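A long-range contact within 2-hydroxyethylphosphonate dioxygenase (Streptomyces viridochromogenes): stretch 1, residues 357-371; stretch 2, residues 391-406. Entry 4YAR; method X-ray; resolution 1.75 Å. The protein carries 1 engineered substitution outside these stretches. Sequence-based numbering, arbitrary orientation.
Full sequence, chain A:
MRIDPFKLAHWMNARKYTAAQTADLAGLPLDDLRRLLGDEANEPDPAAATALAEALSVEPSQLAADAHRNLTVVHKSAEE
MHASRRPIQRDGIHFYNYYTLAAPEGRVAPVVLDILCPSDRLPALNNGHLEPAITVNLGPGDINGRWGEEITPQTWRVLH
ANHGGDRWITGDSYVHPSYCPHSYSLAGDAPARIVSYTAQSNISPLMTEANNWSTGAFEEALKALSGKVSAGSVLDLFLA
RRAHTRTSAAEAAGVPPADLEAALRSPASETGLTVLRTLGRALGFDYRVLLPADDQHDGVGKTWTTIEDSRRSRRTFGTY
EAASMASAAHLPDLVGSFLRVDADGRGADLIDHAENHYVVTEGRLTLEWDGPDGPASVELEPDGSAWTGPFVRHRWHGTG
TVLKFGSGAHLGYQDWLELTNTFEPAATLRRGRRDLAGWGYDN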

# COMPACT_ATOMS: atom_id res chain seq x y z
N HIS A 357 0.39 7.62 7.22
CA HIS A 357 1.47 7.76 8.14
C HIS A 357 1.99 9.16 8.07
O HIS A 357 2.19 9.70 6.89
CB HIS A 357 2.64 6.78 7.81
CG HIS A 357 2.28 5.34 7.88
ND1 HIS A 357 2.63 4.55 8.95
CD2 HIS A 357 1.67 4.52 7.01
CE1 HIS A 357 2.29 3.31 8.71
NE2 HIS A 357 1.68 3.27 7.57
N TYR A 358 2.06 9.85 9.21
CA TYR A 358 2.46 11.23 9.20
C TYR A 358 3.76 11.42 9.97
O TYR A 358 3.94 10.82 11.04
CB TYR A 358 1.43 12.14 9.93
CG TYR A 358 0.11 12.37 9.23
CD1 TYR A 358 -0.03 13.29 8.21
CD2 TYR A 358 -1.00 11.64 9.59
CE1 TYR A 358 -1.23 13.53 7.63
CE2 TYR A 358 -2.22 11.85 9.01
CZ TYR A 358 -2.34 12.81 8.01
OH TYR A 358 -3.55 13.04 7.40
N VAL A 359 4.61 12.32 9.50
CA VAL A 359 5.79 12.80 10.28
C VAL A 359 5.94 14.29 10.27
O VAL A 359 5.86 14.97 9.19
CB VAL A 359 7.10 12.09 9.88
CG1 VAL A 359 7.46 12.37 8.44
CG2 VAL A 359 8.26 12.50 10.84
N VAL A 360 6.08 14.84 11.47
CA VAL A 360 6.17 16.28 11.65
C VAL A 360 7.61 16.72 11.34
O VAL A 360 8.56 16.13 11.83
CB VAL A 360 5.86 16.71 13.11
CG1 VAL A 360 6.00 18.19 13.25
CG2 VAL A 360 4.48 16.30 13.55
N THR A 361 7.74 17.73 10.52
CA THR A 361 9.04 18.30 10.16
C THR A 361 9.28 19.70 10.68
O THR A 361 10.44 20.10 10.80
CB THR A 361 9.29 18.32 8.69
OG1 THR A 361 8.31 19.12 8.04
CG2 THR A 361 9.25 16.89 8.09
N GLU A 362 8.25 20.36 11.15
CA GLU A 362 8.38 21.68 11.76
C GLU A 362 7.20 21.98 12.63
O GLU A 362 6.06 21.76 12.25
CB GLU A 362 8.44 22.76 10.70
CG GLU A 362 9.07 24.05 11.19
CD GLU A 362 8.85 25.13 10.16
OE1 GLU A 362 9.65 25.17 9.19
OE2 GLU A 362 7.88 25.89 10.30
N GLY A 363 7.48 22.56 13.81
CA GLY A 363 6.42 23.07 14.66
C GLY A 363 5.99 22.09 15.73
O GLY A 363 6.36 20.87 15.74
N ARG A 364 5.20 22.59 16.66
CA ARG A 364 4.60 21.71 17.68
C ARG A 364 3.15 21.67 17.20
O ARG A 364 2.42 22.68 17.34
CB ARG A 364 4.68 22.25 19.13
CG ARG A 364 3.99 21.32 20.12
CD ARG A 364 4.12 21.67 21.60
NE ARG A 364 5.47 21.51 22.11
CZ ARG A 364 6.27 22.50 22.53
NH1 ARG A 364 5.88 23.77 22.49
NH2 ARG A 364 7.48 22.21 23.01
N LEU A 365 2.80 20.55 16.57
CA LEU A 365 1.49 20.33 15.96
C LEU A 365 0.60 19.43 16.82
O LEU A 365 1.08 18.55 17.58
CB LEU A 365 1.62 19.73 14.55
CG LEU A 365 2.42 20.52 13.47
CD1 LEU A 365 2.39 19.85 12.08
CD2 LEU A 365 1.88 21.95 13.38
N THR A 366 -0.70 19.68 16.68
CA THR A 366 -1.69 18.91 17.35
C THR A 366 -2.53 18.10 16.36
O THR A 366 -3.07 18.63 15.42
CB THR A 366 -2.57 19.77 18.29
OG1 THR A 366 -1.76 20.25 19.37
CG2 THR A 366 -3.65 18.91 18.87
N LEU A 367 -2.52 16.80 16.57
CA LEU A 367 -3.34 15.87 15.78
C LEU A 367 -4.57 15.56 16.63
O LEU A 367 -4.43 15.05 17.72
CB LEU A 367 -2.59 14.61 15.40
CG LEU A 367 -3.41 13.42 14.81
CD1 LEU A 367 -3.94 13.73 13.44
CD2 LEU A 367 -2.52 12.18 14.71
N GLU A 368 -5.74 15.83 16.10
CA GLU A 368 -7.01 15.43 16.72
C GLU A 368 -7.71 14.32 15.96
O GLU A 368 -7.65 14.35 14.73
CB GLU A 368 -7.95 16.61 16.73
CG GLU A 368 -7.38 17.76 17.49
CD GLU A 368 -8.36 18.86 17.57
OE1 GLU A 368 -9.32 18.89 16.70
OE2 GLU A 368 -8.12 19.71 18.48
N TRP A 369 -8.39 13.46 16.69
CA TRP A 369 -9.19 12.39 16.05
C TRP A 369 -10.46 12.05 16.87
O TRP A 369 -10.56 12.40 18.06
CB TRP A 369 -8.34 11.15 15.76
CG TRP A 369 -7.87 10.36 16.91
CD1 TRP A 369 -8.38 9.15 17.36
CD2 TRP A 369 -6.70 10.59 17.67
NE1 TRP A 369 -7.66 8.68 18.39
CE2 TRP A 369 -6.60 9.53 18.60
CE3 TRP A 369 -5.70 11.57 17.65
CZ2 TRP A 369 -5.59 9.45 19.54
CZ3 TRP A 369 -4.73 11.52 18.60
CH2 TRP A 369 -4.66 10.43 19.53
N ASP A 370 -11.34 11.29 16.23
CA ASP A 370 -12.58 10.85 16.87
C ASP A 370 -12.48 9.31 16.93
O ASP A 370 -12.33 8.61 15.91
CB ASP A 370 -13.76 11.45 16.12
CG ASP A 370 -13.79 12.96 16.25
OD1 ASP A 370 -13.97 13.45 17.39
OD2 ASP A 370 -13.59 13.66 15.24
N GLY A 371 -12.37 8.81 18.14
CA GLY A 371 -12.17 7.38 18.33
C GLY A 371 -13.23 6.76 19.20
O GLY A 371 -14.16 7.44 19.62
N PHE A 391 -10.49 5.56 6.99
CA PHE A 391 -11.71 6.27 7.34
C PHE A 391 -11.73 6.87 8.75
O PHE A 391 -12.81 7.17 9.27
CB PHE A 391 -12.92 5.40 7.03
CG PHE A 391 -13.13 5.22 5.57
CD1 PHE A 391 -13.62 6.26 4.81
CD2 PHE A 391 -12.76 4.05 4.92
CE1 PHE A 391 -13.81 6.13 3.46
CE2 PHE A 391 -12.91 3.92 3.57
CZ PHE A 391 -13.47 4.95 2.82
N VAL A 392 -10.55 7.04 9.40
CA VAL A 392 -10.50 7.70 10.68
C VAL A 392 -10.49 9.20 10.44
O VAL A 392 -9.58 9.73 9.86
CB VAL A 392 -9.26 7.26 11.47
CG1 VAL A 392 -9.02 8.11 12.68
CG2 VAL A 392 -9.34 5.79 11.72
N ARG A 393 -11.48 9.89 11.01
CA ARG A 393 -11.62 11.32 10.79
C ARG A 393 -10.67 12.03 11.78
O ARG A 393 -10.58 11.69 12.94
CB ARG A 393 -13.09 11.77 10.93
CG ARG A 393 -13.42 13.25 10.83
CD ARG A 393 -14.72 13.52 11.60
NE ARG A 393 -15.90 13.26 10.78
CZ ARG A 393 -17.13 12.99 11.25
NH1 ARG A 393 -17.38 12.91 12.57
NH2 ARG A 393 -18.13 12.77 10.40
N HIS A 394 -9.92 12.93 11.25
CA HIS A 394 -8.84 13.62 12.01
C HIS A 394 -8.53 14.96 11.39
O HIS A 394 -9.03 15.35 10.30
CB HIS A 394 -7.56 12.71 12.09
CG HIS A 394 -6.92 12.43 10.77
ND1 HIS A 394 -7.46 11.58 9.83
CD2 HIS A 394 -5.78 12.92 10.22
CE1 HIS A 394 -6.67 11.52 8.77
NE2 HIS A 394 -5.65 12.34 8.98
N ARG A 395 -7.75 15.74 12.12
CA ARG A 395 -7.36 17.05 11.66
C ARG A 395 -6.09 17.45 12.42
O ARG A 395 -5.76 16.90 13.45
CB ARG A 395 -8.49 18.06 11.92
CG ARG A 395 -8.79 18.17 13.38
CD ARG A 395 -10.12 18.87 13.58
NE ARG A 395 -11.22 17.96 13.30
CZ ARG A 395 -11.64 16.99 14.10
NH1 ARG A 395 -11.11 16.82 15.27
NH2 ARG A 395 -12.65 16.19 13.71
N TRP A 396 -5.36 18.37 11.83
CA TRP A 396 -4.14 18.98 12.45
C TRP A 396 -4.42 20.47 12.78
O TRP A 396 -5.02 21.17 11.95
CB TRP A 396 -2.96 18.89 11.54
CG TRP A 396 -2.42 17.54 11.28
CD1 TRP A 396 -2.76 16.74 10.25
CD2 TRP A 396 -1.41 16.84 12.03
NE1 TRP A 396 -2.05 15.55 10.32
CE2 TRP A 396 -1.22 15.58 11.40
CE3 TRP A 396 -0.67 17.11 13.18
CZ2 TRP A 396 -0.32 14.65 11.89
CZ3 TRP A 396 0.20 16.18 13.66
CH2 TRP A 396 0.41 14.97 12.99
N HIS A 397 -3.95 20.91 13.95
CA HIS A 397 -3.95 22.35 14.36
C HIS A 397 -2.49 22.74 14.70
O HIS A 397 -1.67 21.88 15.02
CB HIS A 397 -4.80 22.71 15.65
CG HIS A 397 -6.23 22.24 15.63
ND1 HIS A 397 -7.08 22.38 14.54
CD2 HIS A 397 -6.98 21.66 16.60
CE1 HIS A 397 -8.27 21.87 14.82
NE2 HIS A 397 -8.23 21.43 16.07
N GLY A 398 -2.22 24.06 14.70
CA GLY A 398 -0.85 24.56 14.96
C GLY A 398 -0.24 25.22 13.74
O GLY A 398 -0.94 25.54 12.79
N THR A 399 1.06 25.53 13.83
CA THR A 399 1.77 26.18 12.79
C THR A 399 3.04 25.37 12.58
O THR A 399 3.90 25.30 13.43
CB THR A 399 2.10 27.64 13.21
OG1 THR A 399 0.86 28.34 13.29
CG2 THR A 399 2.99 28.33 12.16
N GLY A 400 3.11 24.74 11.43
CA GLY A 400 4.11 23.75 11.22
C GLY A 400 3.86 23.01 9.93
O GLY A 400 3.13 23.48 9.02
N THR A 401 4.60 21.93 9.80
CA THR A 401 4.67 21.16 8.56
C THR A 401 4.68 19.70 8.93
O THR A 401 5.35 19.25 9.88
CB THR A 401 5.97 21.44 7.75
OG1 THR A 401 6.07 22.83 7.52
CG2 THR A 401 5.93 20.75 6.34
N VAL A 402 3.96 18.95 8.13
CA VAL A 402 3.93 17.54 8.31
C VAL A 402 4.02 16.85 6.96
O VAL A 402 3.42 17.34 5.98
CB VAL A 402 2.68 17.14 9.13
CG1 VAL A 402 1.40 17.37 8.35
CG2 VAL A 402 2.73 15.69 9.54
N LEU A 403 4.68 15.71 6.92
CA LEU A 403 4.66 14.88 5.67
C LEU A 403 3.57 13.83 5.83
O LEU A 403 3.41 13.27 6.92
CB LEU A 403 6.02 14.22 5.48
CG LEU A 403 7.29 15.07 5.36
CD1 LEU A 403 8.48 14.31 4.82
CD2 LEU A 403 7.02 16.29 4.55
N LYS A 404 2.76 13.65 4.77
CA LYS A 404 1.65 12.74 4.77
C LYS A 404 1.93 11.65 3.75
O LYS A 404 1.98 11.90 2.52
CB LYS A 404 0.36 13.44 4.41
CG LYS A 404 -0.80 12.50 4.18
CD LYS A 404 -2.05 13.34 4.07
CE LYS A 404 -3.29 12.48 3.88
NZ LYS A 404 -4.29 13.00 4.79
N PHE A 405 2.02 10.44 4.22
CA PHE A 405 2.22 9.27 3.34
C PHE A 405 0.97 8.42 3.40
O PHE A 405 0.27 8.35 4.42
CB PHE A 405 3.46 8.44 3.73
CG PHE A 405 4.76 9.18 3.68
CD1 PHE A 405 5.47 9.30 2.47
CD2 PHE A 405 5.25 9.82 4.79
CE1 PHE A 405 6.70 9.95 2.42
CE2 PHE A 405 6.49 10.47 4.75
CZ PHE A 405 7.19 10.56 3.56
N GLY A 406 0.73 7.65 2.34
CA GLY A 406 -0.37 6.79 2.31
C GLY A 406 -0.08 5.48 1.64
O GLY A 406 0.61 5.38 0.67
O HOH W 1 8.68 23.58 7.26
O HOH W 2 2.04 25.29 16.40

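The apolar centre is Trp396, buried on the sheet face it shares with Tyr358, Val360, Leu367 and Val402. Leu367 CB lies 3.8 Å from the centroid of the Trp396 six-membered ring (CD2, CE2, CE3, CZ2, CZ3, CH2) and 15° off its normal, a CH-pi contact over the face. The indole edge points at the face of Tyr358, with five-membered ring and phenol centroids 4.7 Å apart and planes at 75°. Leu365 adds CB to Trp396 CE3 at 3.7 Å and CD1 to Val402 CB at 4.0 Å.

The phenol's length carries Tyr358 OH to two polar partners: it accepts from Lys404 NZ (2.7 Å) and hydrogen-bonds His394 NE2 (2.7 Å), whose ring is anchored by ND1 donating to Val392 O (2.8 Å).

Antiparallel backbone pairing frames this core. Leu403 N to Val359 O (2.7 Å, 171°) and Thr366 N to His397 O (2.9 Å, 176°) are nearly linear. Between Val360 and Glu362 a bulge shifts the register by one. Nearby, an ideal CB on Gly400 would lie 2.2 Å from Glu362 O, so glycine fits this close crossing.

At the outer edge, Arg395 bridges two acids: NH1 to Glu368 OE1 and NH2 to Asp370 OD2, both salt bridges at 3.1 Å, with both oxygens near the guanidinium plane.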